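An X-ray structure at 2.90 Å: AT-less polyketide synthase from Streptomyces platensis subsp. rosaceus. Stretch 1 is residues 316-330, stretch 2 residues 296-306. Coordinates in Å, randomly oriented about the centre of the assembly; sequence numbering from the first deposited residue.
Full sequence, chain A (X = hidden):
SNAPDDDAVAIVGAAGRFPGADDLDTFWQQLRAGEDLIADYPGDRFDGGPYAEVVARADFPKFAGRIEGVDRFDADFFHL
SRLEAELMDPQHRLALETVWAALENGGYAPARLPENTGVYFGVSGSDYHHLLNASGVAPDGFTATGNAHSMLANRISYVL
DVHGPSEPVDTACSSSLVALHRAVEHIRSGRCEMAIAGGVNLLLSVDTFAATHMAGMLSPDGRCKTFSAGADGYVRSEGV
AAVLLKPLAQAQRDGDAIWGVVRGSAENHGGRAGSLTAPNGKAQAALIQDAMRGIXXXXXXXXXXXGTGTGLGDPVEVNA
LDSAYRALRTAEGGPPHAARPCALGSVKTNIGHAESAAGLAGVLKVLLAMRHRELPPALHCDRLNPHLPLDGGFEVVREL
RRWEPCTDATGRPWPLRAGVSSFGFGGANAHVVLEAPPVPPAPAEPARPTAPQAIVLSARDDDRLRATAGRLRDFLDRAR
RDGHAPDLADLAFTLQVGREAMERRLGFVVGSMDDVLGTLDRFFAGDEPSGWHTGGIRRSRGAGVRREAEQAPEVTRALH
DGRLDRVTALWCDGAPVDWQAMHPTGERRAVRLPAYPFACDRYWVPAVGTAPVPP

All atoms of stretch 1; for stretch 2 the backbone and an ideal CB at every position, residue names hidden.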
# COMPACT_ATOMS: atom_id res chain seq x y z
N VAL A 316 10.51 -25.34 5.54
CA VAL A 316 10.03 -24.97 4.21
C VAL A 316 10.88 -23.84 3.67
O VAL A 316 11.42 -23.92 2.56
CB VAL A 316 8.55 -24.55 4.23
CG1 VAL A 316 8.15 -23.89 2.92
CG2 VAL A 316 7.66 -25.76 4.50
N GLU A 317 11.00 -22.79 4.48
CA GLU A 317 11.80 -21.64 4.13
C GLU A 317 13.22 -22.05 3.80
O GLU A 317 13.77 -21.62 2.79
CB GLU A 317 11.81 -20.62 5.27
CG GLU A 317 12.87 -19.54 5.10
CD GLU A 317 12.71 -18.35 6.05
OE1 GLU A 317 12.10 -18.52 7.13
OE2 GLU A 317 13.18 -17.24 5.69
N VAL A 318 13.81 -22.90 4.64
CA VAL A 318 15.21 -23.26 4.45
C VAL A 318 15.42 -24.17 3.25
O VAL A 318 16.42 -24.05 2.56
CB VAL A 318 15.80 -23.94 5.70
CG1 VAL A 318 17.22 -24.36 5.43
CG2 VAL A 318 15.78 -22.98 6.87
N ASN A 319 14.48 -25.06 3.00
CA ASN A 319 14.56 -25.87 1.79
C ASN A 319 14.34 -25.01 0.56
O ASN A 319 14.96 -25.23 -0.46
CB ASN A 319 13.57 -27.02 1.83
CG ASN A 319 13.99 -28.11 2.78
OD1 ASN A 319 15.10 -28.64 2.70
ND2 ASN A 319 13.10 -28.45 3.70
N ALA A 320 13.45 -24.03 0.64
CA ALA A 320 13.19 -23.18 -0.51
C ALA A 320 14.43 -22.34 -0.84
O ALA A 320 14.76 -22.09 -2.00
CB ALA A 320 12.00 -22.30 -0.26
N LEU A 321 15.13 -21.93 0.20
CA LEU A 321 16.35 -21.16 0.08
C LEU A 321 17.44 -22.00 -0.57
O LEU A 321 18.17 -21.53 -1.45
CB LEU A 321 16.77 -20.72 1.47
CG LEU A 321 17.70 -19.54 1.71
CD1 LEU A 321 17.31 -18.41 0.83
CD2 LEU A 321 17.55 -19.14 3.17
N ASP A 322 17.55 -23.25 -0.14
CA ASP A 322 18.50 -24.18 -0.73
C ASP A 322 18.19 -24.40 -2.19
O ASP A 322 19.06 -24.30 -3.05
CB ASP A 322 18.48 -25.51 0.01
CG ASP A 322 19.72 -26.34 -0.27
OD1 ASP A 322 20.82 -25.75 -0.34
OD2 ASP A 322 19.60 -27.58 -0.41
N SER A 323 16.93 -24.68 -2.46
CA SER A 323 16.44 -24.95 -3.80
C SER A 323 16.75 -23.78 -4.74
O SER A 323 17.10 -23.98 -5.90
CB SER A 323 14.94 -25.23 -3.75
OG SER A 323 14.39 -25.27 -5.04
N ALA A 324 16.63 -22.57 -4.22
CA ALA A 324 16.87 -21.35 -4.98
C ALA A 324 18.35 -21.09 -5.29
O ALA A 324 18.69 -20.80 -6.43
CB ALA A 324 16.31 -20.17 -4.23
N TYR A 325 19.21 -21.17 -4.29
CA TYR A 325 20.63 -20.93 -4.53
C TYR A 325 21.15 -22.01 -5.44
O TYR A 325 22.05 -21.76 -6.24
CB TYR A 325 21.43 -20.90 -3.23
CG TYR A 325 21.37 -19.57 -2.50
CD1 TYR A 325 20.52 -18.56 -2.92
CD2 TYR A 325 22.16 -19.32 -1.39
CE1 TYR A 325 20.44 -17.35 -2.26
CE2 TYR A 325 22.11 -18.11 -0.72
CZ TYR A 325 21.24 -17.12 -1.16
OH TYR A 325 21.17 -15.91 -0.50
N ARG A 326 20.56 -23.20 -5.33
CA ARG A 326 20.98 -24.34 -6.12
C ARG A 326 20.63 -24.07 -7.57
O ARG A 326 21.44 -24.27 -8.47
CB ARG A 326 20.32 -25.63 -5.61
CG ARG A 326 20.86 -26.90 -6.23
CD ARG A 326 20.42 -28.14 -5.46
NE ARG A 326 18.96 -28.28 -5.42
CZ ARG A 326 18.26 -28.49 -4.31
NH1 ARG A 326 18.87 -28.59 -3.14
NH2 ARG A 326 16.93 -28.60 -4.37
N ALA A 327 19.41 -23.58 -7.79
CA ALA A 327 18.96 -23.21 -9.12
C ALA A 327 19.84 -22.11 -9.70
O ALA A 327 20.11 -22.08 -10.90
CB ALA A 327 17.52 -22.75 -9.08
N LEU A 328 20.26 -21.20 -8.83
CA LEU A 328 21.05 -20.07 -9.26
C LEU A 328 22.42 -20.51 -9.73
O LEU A 328 22.80 -20.21 -10.85
CB LEU A 328 21.18 -19.05 -8.14
CG LEU A 328 19.94 -18.17 -7.98
CD1 LEU A 328 20.18 -17.12 -6.93
CD2 LEU A 328 19.59 -17.52 -9.31
N ARG A 329 23.13 -21.24 -8.87
CA ARG A 329 24.45 -21.77 -9.22
C ARG A 329 24.46 -22.46 -10.57
O ARG A 329 25.32 -22.21 -11.41
CB ARG A 329 24.94 -22.75 -8.16
CG ARG A 329 25.27 -22.12 -6.84
CD ARG A 329 25.91 -23.10 -5.89
NE ARG A 329 24.92 -23.78 -5.05
CZ ARG A 329 24.57 -23.38 -3.83
NH1 ARG A 329 23.66 -24.07 -3.15
NH2 ARG A 329 25.12 -22.28 -3.30
N THR A 330 23.47 -23.32 -10.77
CA THR A 330 23.34 -24.12 -11.99
C THR A 330 23.27 -23.28 -13.24
O THR A 330 23.89 -23.61 -14.26
CB THR A 330 22.10 -25.01 -11.93
OG1 THR A 330 22.35 -26.12 -11.06
CG2 THR A 330 21.72 -25.52 -13.30
N UNK A 296 25.73 -13.19 -7.66
CA UNK A 296 26.34 -14.51 -7.52
C UNK A 296 26.01 -15.12 -6.15
O UNK A 296 26.31 -14.53 -5.13
CB UNK A 296 27.86 -14.42 -7.71
N UNK A 297 25.37 -16.30 -6.11
CA UNK A 297 25.02 -16.84 -4.79
C UNK A 297 26.22 -17.30 -3.93
O UNK A 297 26.09 -17.38 -2.70
CB UNK A 297 24.07 -18.02 -4.98
N UNK A 298 27.37 -17.56 -4.56
CA UNK A 298 28.59 -17.86 -3.82
C UNK A 298 29.03 -16.63 -3.06
O UNK A 298 29.93 -16.70 -2.22
CB UNK A 298 29.70 -18.34 -4.76
N UNK A 299 28.41 -15.51 -3.39
CA UNK A 299 28.74 -14.20 -2.86
C UNK A 299 27.98 -13.86 -1.58
O UNK A 299 28.36 -12.93 -0.87
CB UNK A 299 28.46 -13.13 -3.92
N UNK A 300 26.92 -14.60 -1.29
CA UNK A 300 26.13 -14.32 -0.10
C UNK A 300 26.73 -15.03 1.11
O UNK A 300 27.03 -16.22 1.05
CB UNK A 300 24.68 -14.75 -0.31
N UNK A 301 26.90 -14.29 2.20
CA UNK A 301 27.52 -14.83 3.41
C UNK A 301 26.54 -15.19 4.51
O UNK A 301 26.81 -16.10 5.31
CB UNK A 301 28.53 -13.82 3.96
N UNK A 302 25.42 -14.48 4.57
CA UNK A 302 24.43 -14.67 5.62
C UNK A 302 23.03 -14.50 5.07
O UNK A 302 22.80 -13.72 4.16
CB UNK A 302 24.67 -13.69 6.77
N UNK A 303 22.08 -15.25 5.62
CA UNK A 303 20.68 -14.98 5.32
C UNK A 303 19.90 -14.83 6.62
O UNK A 303 19.89 -15.73 7.46
CB UNK A 303 20.08 -16.09 4.46
N UNK A 304 19.28 -13.68 6.79
CA UNK A 304 18.35 -13.47 7.89
C UNK A 304 17.02 -13.99 7.43
O UNK A 304 16.27 -13.32 6.73
CB UNK A 304 18.27 -12.00 8.31
N UNK A 305 16.75 -15.23 7.79
CA UNK A 305 15.56 -15.93 7.38
C UNK A 305 14.33 -15.32 8.03
O UNK A 305 14.43 -14.70 9.09
CB UNK A 305 15.67 -17.42 7.72
N UNK A 306 13.17 -15.49 7.40
CA UNK A 306 11.91 -15.08 8.01
C UNK A 306 11.77 -15.65 9.42
O UNK A 306 11.59 -14.91 10.40
CB UNK A 306 10.73 -15.52 7.14

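Stretch 1 is a continuous helix, and the side it turns toward stretch 2 carries Glu317, Leu321, Tyr325, Leu328 and Arg329: an acid at one end, an apolar middle, and a base at the other end.

At position 296 CA-to-CB points away from the helix and nothing of stretch 1 lies near the ideal CB, so many residues would fit. The residue is Asp296, whose OD2 accepts a hydrogen bond of 3.0 Å from the backbone N of position 298, steadying the short 3-10 turn that follows.

Position 297 is more demanding. Its CB points toward the helix, 4.0 Å from Tyr325 CG, with Leu328 CB and Arg329 CG close by. A compact apolar side chain would suit this shallow site, and phi of -69° also admits proline. It is Pro297, which has the largest contact area in the pair of stretches. Its CB lies over one face of the Tyr325 ring, 4.1 Å from Tyr325 CG, while its CG packs 3.7 Å from Leu328 CB and 3.8 Å from Arg329 CG. The rigid ring fills the site without needing a long side chain.

Position 298 points sideways, with no atom of stretch 1 near its CB, but the guanidinium of Arg329 lies within reach of a longer side chain. An acid or a neutral polar residue would be reasonable. Asp298 brings OD1 to the edge of that guanidinium, 4.2 Å from Arg329 NH2. Opposite charges thus attract, but at a distance beyond a salt bridge.

Position 299 is out of reach and leaves the choice open; it is Ser299.

At position 300 CB points toward the helix and lies 3.7 Å from Tyr325 OH. The aromatic ring favours an aliphatic partner, though a polar one could address the hydroxyl. Ile300 takes the apolar course, its CG2 3.5 Å from Tyr325 OH and its CG1 4.1 Å from Tyr325 CZ.

Position 301, with phi/psi of -102/-30, does not require glycine, but Gly301 is found, away from the contact.

Positions 302 to 304 show the alternation of a strand: the outer two point away, the middle one toward the helix. At 302 nothing of stretch 1 lies near CB, so size and polarity are left open; the residue is Tyr302. Position 303, with its CB 4.2 Å from Leu321 CD2, calls for a modest aliphatic group. Val303 supplies it: CG1 lies 3.6 Å from Leu321 CD2, and CG2 3.6 Å from Tyr325 OH. Position 304 is as free of the helix as 302, and again many types would suit. Glu304 accepts a hydrogen bond of 2.9 Å at OE1 from Tyr302 OH.

Position 305 points toward Glu317, whose OE2 is already a tight 3.2 Å from the ideal CB. A small residue is therefore favoured, and Ala305 adds nothing beyond that carbon.

At position 306 the backbone makes the main contact: N donates a very short hydrogen bond of 2.4 Å to Glu317 OE2, which any residue but proline could do. CB points sideways, a tight 3.3 Å from Glu317 OE1, so a side chain that turns away from the helix beyond CB suits the place, with no single type demanded. His306 directs its ring away from the helix.

Stretch 2, residues 296-306: DPDSIGYVEAH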
# COMPACT_ATOMS: atom_id res chain seq x y z
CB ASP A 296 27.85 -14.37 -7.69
CG ASP A 296 28.55 -15.69 -7.87
OD1 ASP A 296 29.62 -15.69 -8.53
OD2 ASP A 296 28.04 -16.72 -7.37
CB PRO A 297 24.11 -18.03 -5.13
CG PRO A 297 24.45 -18.38 -6.54
CD PRO A 297 24.83 -17.10 -7.22
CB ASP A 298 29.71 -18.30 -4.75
CG ASP A 298 29.45 -19.65 -5.38
OD1 ASP A 298 28.57 -20.39 -4.88
OD2 ASP A 298 30.14 -19.98 -6.37
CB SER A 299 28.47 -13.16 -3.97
OG SER A 299 28.16 -11.89 -3.46
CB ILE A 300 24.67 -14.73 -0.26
CG1 ILE A 300 24.11 -14.19 -1.58
CG2 ILE A 300 23.85 -14.24 0.91
CD1 ILE A 300 24.19 -12.71 -1.78
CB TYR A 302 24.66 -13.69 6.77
CG TYR A 302 23.64 -13.74 7.89
CD1 TYR A 302 23.75 -14.67 8.91
CD2 TYR A 302 22.58 -12.84 7.94
CE1 TYR A 302 22.83 -14.73 9.96
CE2 TYR A 302 21.64 -12.89 8.98
CZ TYR A 302 21.79 -13.84 9.99
OH TYR A 302 20.89 -13.92 11.02
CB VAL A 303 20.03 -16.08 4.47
CG1 VAL A 303 18.51 -15.86 4.42
CG2 VAL A 303 20.62 -16.10 3.08
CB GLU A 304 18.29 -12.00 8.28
CG GLU A 304 17.11 -11.63 9.17
CD GLU A 304 17.26 -12.12 10.59
OE1 GLU A 304 18.39 -12.46 11.01
OE2 GLU A 304 16.22 -12.16 11.29
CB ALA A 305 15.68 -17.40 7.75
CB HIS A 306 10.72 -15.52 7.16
CG HIS A 306 9.41 -15.06 7.70
ND1 HIS A 306 9.20 -13.75 8.10
CD2 HIS A 306 8.26 -15.72 7.94
CE1 HIS A 306 7.96 -13.63 8.55
NE2 HIS A 306 7.37 -14.81 8.46
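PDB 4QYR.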